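Local coordinates for sulfoquinovosidase (Escherichia coli, PDB 5AEE), which hydrolyses sulfoquinovosyl diacylglycerides and simple sulfoquinovosides, releasing sulfoquinovose for use as a source of carbon and sulfur, at residues 193-198 and 224-229; 231-236 and 590-595. The protein carries 1 engineered substitution. All coordinates share one frame; numbering follows the deposited sequence.

Contact 1 of 2, residues 193-198 and 224-229; sequences YYCHVD and LRFECA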
# COMPACT_ATOMS: atom_id res chain seq x y z
N TYR A 193 -4.87 7.32 19.48
CA TYR A 193 -6.01 7.74 18.66
C TYR A 193 -5.57 7.65 17.22
O TYR A 193 -4.33 7.60 16.94
CB TYR A 193 -6.46 9.18 18.99
CG TYR A 193 -5.57 10.28 18.53
CD1 TYR A 193 -5.53 10.64 17.20
CD2 TYR A 193 -4.76 10.98 19.43
CE1 TYR A 193 -4.71 11.68 16.76
CE2 TYR A 193 -3.96 12.04 19.00
CZ TYR A 193 -3.91 12.36 17.66
OH TYR A 193 -3.13 13.37 17.18
N TYR A 194 -6.56 7.55 16.34
CA TYR A 194 -6.34 7.78 14.94
C TYR A 194 -7.11 9.00 14.52
O TYR A 194 -8.12 9.34 15.09
CB TYR A 194 -6.76 6.60 14.06
CG TYR A 194 -8.25 6.33 13.95
CD1 TYR A 194 -9.06 7.09 13.10
CD2 TYR A 194 -8.84 5.27 14.67
CE1 TYR A 194 -10.40 6.85 13.00
CE2 TYR A 194 -10.20 4.99 14.56
CZ TYR A 194 -10.98 5.78 13.73
OH TYR A 194 -12.32 5.59 13.61
N CYS A 195 -6.63 9.59 13.43
CA CYS A 195 -7.28 10.68 12.79
C CYS A 195 -7.45 10.26 11.34
O CYS A 195 -6.51 9.80 10.78
CB CYS A 195 -6.39 11.91 12.89
SG CYS A 195 -6.86 13.28 11.83
N HIS A 196 -8.66 10.37 10.79
CA HIS A 196 -8.91 10.07 9.40
C HIS A 196 -9.58 11.26 8.75
O HIS A 196 -10.60 11.76 9.26
CB HIS A 196 -9.78 8.80 9.28
CG HIS A 196 -10.23 8.57 7.91
ND1 HIS A 196 -9.36 8.18 6.93
CD2 HIS A 196 -11.42 8.83 7.30
CE1 HIS A 196 -10.01 8.13 5.78
NE2 HIS A 196 -11.26 8.51 5.98
N VAL A 197 -9.02 11.70 7.63
CA VAL A 197 -9.53 12.83 6.88
C VAL A 197 -10.25 12.28 5.68
O VAL A 197 -9.69 11.43 4.98
CB VAL A 197 -8.38 13.80 6.47
CG1 VAL A 197 -8.90 15.05 5.77
CG2 VAL A 197 -7.64 14.23 7.71
N ASP A 198 -11.48 12.73 5.46
CA ASP A 198 -12.30 12.20 4.34
C ASP A 198 -11.92 12.80 2.99
O ASP A 198 -12.25 12.24 1.98
CB ASP A 198 -13.79 12.52 4.48
CG ASP A 198 -14.45 11.82 5.63
OD1 ASP A 198 -14.07 10.71 6.06
OD2 ASP A 198 -15.44 12.44 6.08
N LEU A 224 -12.77 15.72 9.30
CA LEU A 224 -11.87 14.83 10.04
C LEU A 224 -12.62 14.11 11.14
O LEU A 224 -13.44 14.71 11.83
CB LEU A 224 -10.73 15.59 10.72
CG LEU A 224 -9.94 16.64 9.96
CD1 LEU A 224 -10.71 17.95 9.76
CD2 LEU A 224 -8.66 16.87 10.72
N ARG A 225 -12.27 12.86 11.34
CA ARG A 225 -12.82 12.01 12.39
C ARG A 225 -11.70 11.51 13.25
O ARG A 225 -10.63 11.20 12.73
CB ARG A 225 -13.47 10.77 11.79
CG ARG A 225 -14.63 11.08 10.91
CD ARG A 225 -15.27 9.80 10.44
NE ARG A 225 -16.70 10.04 10.31
CZ ARG A 225 -17.28 10.71 9.32
NH1 ARG A 225 -16.57 11.21 8.32
NH2 ARG A 225 -18.60 10.88 9.33
N PHE A 226 -11.97 11.32 14.54
CA PHE A 226 -11.00 10.72 15.44
C PHE A 226 -11.67 9.68 16.32
O PHE A 226 -12.84 9.81 16.68
CB PHE A 226 -10.39 11.72 16.39
CG PHE A 226 -9.80 12.90 15.75
CD1 PHE A 226 -10.60 13.91 15.21
CD2 PHE A 226 -8.40 13.08 15.78
CE1 PHE A 226 -10.01 15.05 14.67
CE2 PHE A 226 -7.83 14.21 15.27
CZ PHE A 226 -8.63 15.19 14.69
N GLU A 227 -10.91 8.69 16.69
CA GLU A 227 -11.33 7.74 17.65
C GLU A 227 -10.13 7.34 18.50
O GLU A 227 -8.98 7.35 18.03
CB GLU A 227 -11.92 6.55 16.89
CG GLU A 227 -13.17 6.11 17.49
CD GLU A 227 -13.81 4.92 16.84
OE1 GLU A 227 -13.57 4.58 15.67
OE2 GLU A 227 -14.63 4.35 17.58
N CYS A 228 -10.39 7.07 19.79
CA CYS A 228 -9.39 6.63 20.75
C CYS A 228 -9.61 5.17 21.11
O CYS A 228 -10.63 4.58 20.74
CB CYS A 228 -9.45 7.46 21.98
SG CYS A 228 -9.10 9.20 21.71
N ALA A 229 -8.61 4.58 21.74
CA ALA A 229 -8.74 3.28 22.33
C ALA A 229 -7.66 3.10 23.34
O ALA A 229 -6.71 3.86 23.39
CB ALA A 229 -8.63 2.17 21.29
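Tyr-194 and Glu-227 sit side by side as a hydrogen-bonded pair of two antiparallel strands, 193-197 and 221-228, in the N-terminal galactose mutarotase-like beta domain of this family 31 enzyme; the segment axes run at 162°. The paired backbones of Tyr-194 with Glu-227 and His-196 with Arg-225 give the ladder four bonds.

On the face bearing Cys-195, Phe-226 is the main bump. Its ring turns an edge toward the face of the Tyr-193 ring, an offset edge-to-face pair with planes at 62°. On the same CD2-CE2 side of the Phe-226 ring, Cys-195 tucks CB against CE2 of Phe-226 at 3.6 Å and sets SG obliquely over that ring, 4.2 Å from the centroid. Farther along, CG2 of Val-197 lies 4.0 Å from CG of Leu-224. Leu-103 and Leu-105 of strand 103-109 pack on Phe-226 as well.

The face bearing Tyr-194 is more polar. With CG between the backbone N and the carbonyl carbon (chi1 70°), the Tyr-194 ring leans across to its partner, its CE2 3.3 Å from CB of Glu-227. Arg-102 also salt-bridges that glutamate. At the strand end, Asp-198 OD2 reaches the edge of the Arg-225 guanidinium, 2.8 Å from NH1. The phenol of Tyr-194 donates from OH to the anti lone pair of Glu-227 OE1, at 2.6 Å.

Contact 2 of 2, residues 231-236 and 590-595; sequences TYISLL and LFLHYE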
# COMPACT_ATOMS: atom_id res chain seq x y z
N THR A 231 -5.76 0.20 23.68
CA THR A 231 -4.61 -0.50 23.12
C THR A 231 -4.60 -0.18 21.61
O THR A 231 -5.62 0.30 21.03
CB THR A 231 -4.69 -2.03 23.29
OG1 THR A 231 -5.83 -2.51 22.59
CG2 THR A 231 -4.77 -2.47 24.81
N TYR A 232 -3.47 -0.45 20.98
CA TYR A 232 -3.31 -0.33 19.54
C TYR A 232 -4.16 -1.36 18.81
O TYR A 232 -4.75 -1.05 17.81
CB TYR A 232 -1.83 -0.49 19.12
CG TYR A 232 -1.03 0.67 19.61
CD1 TYR A 232 -1.25 1.93 19.09
CD2 TYR A 232 -0.18 0.54 20.69
CE1 TYR A 232 -0.59 3.04 19.59
CE2 TYR A 232 0.50 1.65 21.20
CZ TYR A 232 0.29 2.87 20.64
OH TYR A 232 0.99 3.94 21.16
N ILE A 233 -4.23 -2.57 19.34
CA ILE A 233 -5.06 -3.60 18.72
C ILE A 233 -6.51 -3.16 18.67
O ILE A 233 -7.16 -3.28 17.60
CB ILE A 233 -4.91 -4.91 19.47
CG1 ILE A 233 -3.47 -5.44 19.28
CG2 ILE A 233 -5.96 -5.95 19.03
CD1 ILE A 233 -3.11 -6.56 20.20
N SER A 234 -7.01 -2.57 19.78
CA SER A 234 -8.38 -2.11 19.80
C SER A 234 -8.55 -0.93 18.81
O SER A 234 -9.55 -0.86 18.10
CB SER A 234 -8.85 -1.75 21.22
OG SER A 234 -10.03 -0.94 21.13
N LEU A 235 -7.59 -0.02 18.81
CA LEU A 235 -7.58 1.09 17.91
C LEU A 235 -7.69 0.64 16.45
O LEU A 235 -8.39 1.27 15.67
CB LEU A 235 -6.32 1.94 18.11
CG LEU A 235 -6.41 3.33 17.45
CD1 LEU A 235 -7.52 4.22 18.06
CD2 LEU A 235 -5.09 4.03 17.48
N LEU A 236 -6.99 -0.44 16.09
CA LEU A 236 -7.04 -0.93 14.72
C LEU A 236 -8.34 -1.61 14.45
O LEU A 236 -8.85 -1.58 13.34
CB LEU A 236 -5.87 -1.88 14.37
CG LEU A 236 -4.53 -1.21 14.36
CD1 LEU A 236 -3.42 -2.25 14.07
CD2 LEU A 236 -4.51 -0.06 13.37
N LEU A 590 5.99 -4.41 16.41
CA LEU A 590 6.22 -5.02 17.72
C LEU A 590 5.41 -4.38 18.83
O LEU A 590 4.99 -5.10 19.76
CB LEU A 590 7.68 -5.07 18.11
CG LEU A 590 8.37 -6.36 17.67
CD1 LEU A 590 8.49 -6.39 16.16
CD2 LEU A 590 9.76 -6.37 18.26
N PHE A 591 5.20 -3.06 18.76
CA PHE A 591 4.45 -2.38 19.85
C PHE A 591 3.01 -2.77 19.96
O PHE A 591 2.38 -2.40 20.93
CB PHE A 591 4.57 -0.84 19.81
CG PHE A 591 4.11 -0.19 18.52
CD1 PHE A 591 2.78 0.15 18.33
CD2 PHE A 591 5.01 0.14 17.55
CE1 PHE A 591 2.36 0.76 17.15
CE2 PHE A 591 4.60 0.76 16.38
CZ PHE A 591 3.28 1.11 16.18
N LEU A 592 2.44 -3.50 19.00
CA LEU A 592 1.09 -4.02 19.21
C LEU A 592 1.01 -4.98 20.37
O LEU A 592 -0.04 -5.10 20.98
CB LEU A 592 0.52 -4.72 17.97
CG LEU A 592 0.26 -3.93 16.71
CD1 LEU A 592 -0.81 -4.63 15.87
CD2 LEU A 592 -0.08 -2.48 16.90
N HIS A 593 2.09 -5.73 20.59
CA HIS A 593 2.15 -6.73 21.65
C HIS A 593 3.16 -6.46 22.75
O HIS A 593 3.15 -7.19 23.70
CB HIS A 593 2.46 -8.09 21.06
CG HIS A 593 1.38 -8.56 20.14
ND1 HIS A 593 0.12 -8.86 20.58
CD2 HIS A 593 1.36 -8.73 18.80
CE1 HIS A 593 -0.64 -9.21 19.55
NE2 HIS A 593 0.10 -9.15 18.47
N TYR A 594 4.03 -5.46 22.58
CA TYR A 594 5.04 -5.09 23.53
C TYR A 594 4.93 -3.57 23.72
O TYR A 594 5.89 -2.86 23.55
CB TYR A 594 6.44 -5.55 23.00
CG TYR A 594 6.50 -7.05 22.83
CD1 TYR A 594 6.71 -7.90 23.94
CD2 TYR A 594 6.25 -7.64 21.60
CE1 TYR A 594 6.70 -9.28 23.79
CE2 TYR A 594 6.25 -9.03 21.44
CZ TYR A 594 6.45 -9.85 22.55
OH TYR A 594 6.44 -11.24 22.37
N GLU A 595 3.73 -3.11 24.11
CA GLU A 595 3.39 -1.69 24.17
C GLU A 595 4.21 -0.90 25.17
O GLU A 595 4.41 0.29 24.99
CB GLU A 595 1.91 -1.49 24.58
CG GLU A 595 0.89 -1.73 23.47
CD GLU A 595 -0.49 -1.18 23.78
OE1 GLU A 595 -0.70 -0.57 24.84
OE2 GLU A 595 -1.38 -1.35 22.97
O HOH W 1 -2.00 -3.26 21.40
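The N-terminal first turn of helix 232-243 docks on the loop after strand 587-588, which belongs to the C-terminal domain of the family. Glu-595 makes the polar connection: its OE2 accepts from Tyr-232 N at 3.0 Å, with an N-H...O angle of 167°, so the backbone NH just after the N-cap is nearly in line with the acceptor. The side chain is extended beyond CG (chi2 -165°), which carries the carboxylate past the edge of the Tyr-232 ring, where CG of Glu-595 lies in the ring plane. The other oxygen, OE1, is salt-bridged to Lys-192, so both carboxylate oxygens are engaged.

One water closes the polar seam. It accepts from Ile-233 N and donates to Leu-592 O and to Glu-595 OE2, the last at 2.5 Å, thereby linking a second NH of the helix start to the loop.

Apolar groups fill in beside this network. The Phe-591 ring points an edge at the face of Tyr-232, with CD1 of Phe-591 3.8 Å from CD2 of Tyr-232 and the planes at 73°, an edge-to-face pair. Tyr-601 stacks on Phe-591, while Met-495 of helix 486-495 touches both Phe-591 and Leu-592. Between the ring and the next helical turn, Leu-592 divides its branches: CD2 meets CB of Tyr-232 at 3.5 Å, and CD1 meets CD1 of Leu-236 at 4.0 Å. Ile-233 CD1 reaches His-593 CE1 at 3.7 Å, approaching that ring obliquely.

Within the helical segment, Thr-231 OG1 accepts from Ser-234 N at 3.0 Å. Thr-231 is thus the side-chain N-cap of helix 232-243, and Glu-595 from the C-terminal domain loop takes a further NH of the same helix start.

From the N terminus, strand 193-197 comes first, and contact 1 closes when the chain returns along strand 221-228, after 25 intervening residues that are mostly strand. Contact 2 opens straight afterwards at residues 231-236 and closes only at 590-595, across 353 residues that include the TIM-barrel domain. The two are therefore in series, neither nested nor crossed. Their centres lie 16 Å apart, and they touch through the strand-to-helix turn: Ala-229 CB is 3.4 Å from Ser-234 OG, and Leu-235 CD1 lies 3.5 Å from Glu-227 O. Together they join the N-terminal beta domain, through the adjoining helix 232-243, to the C-terminal domain.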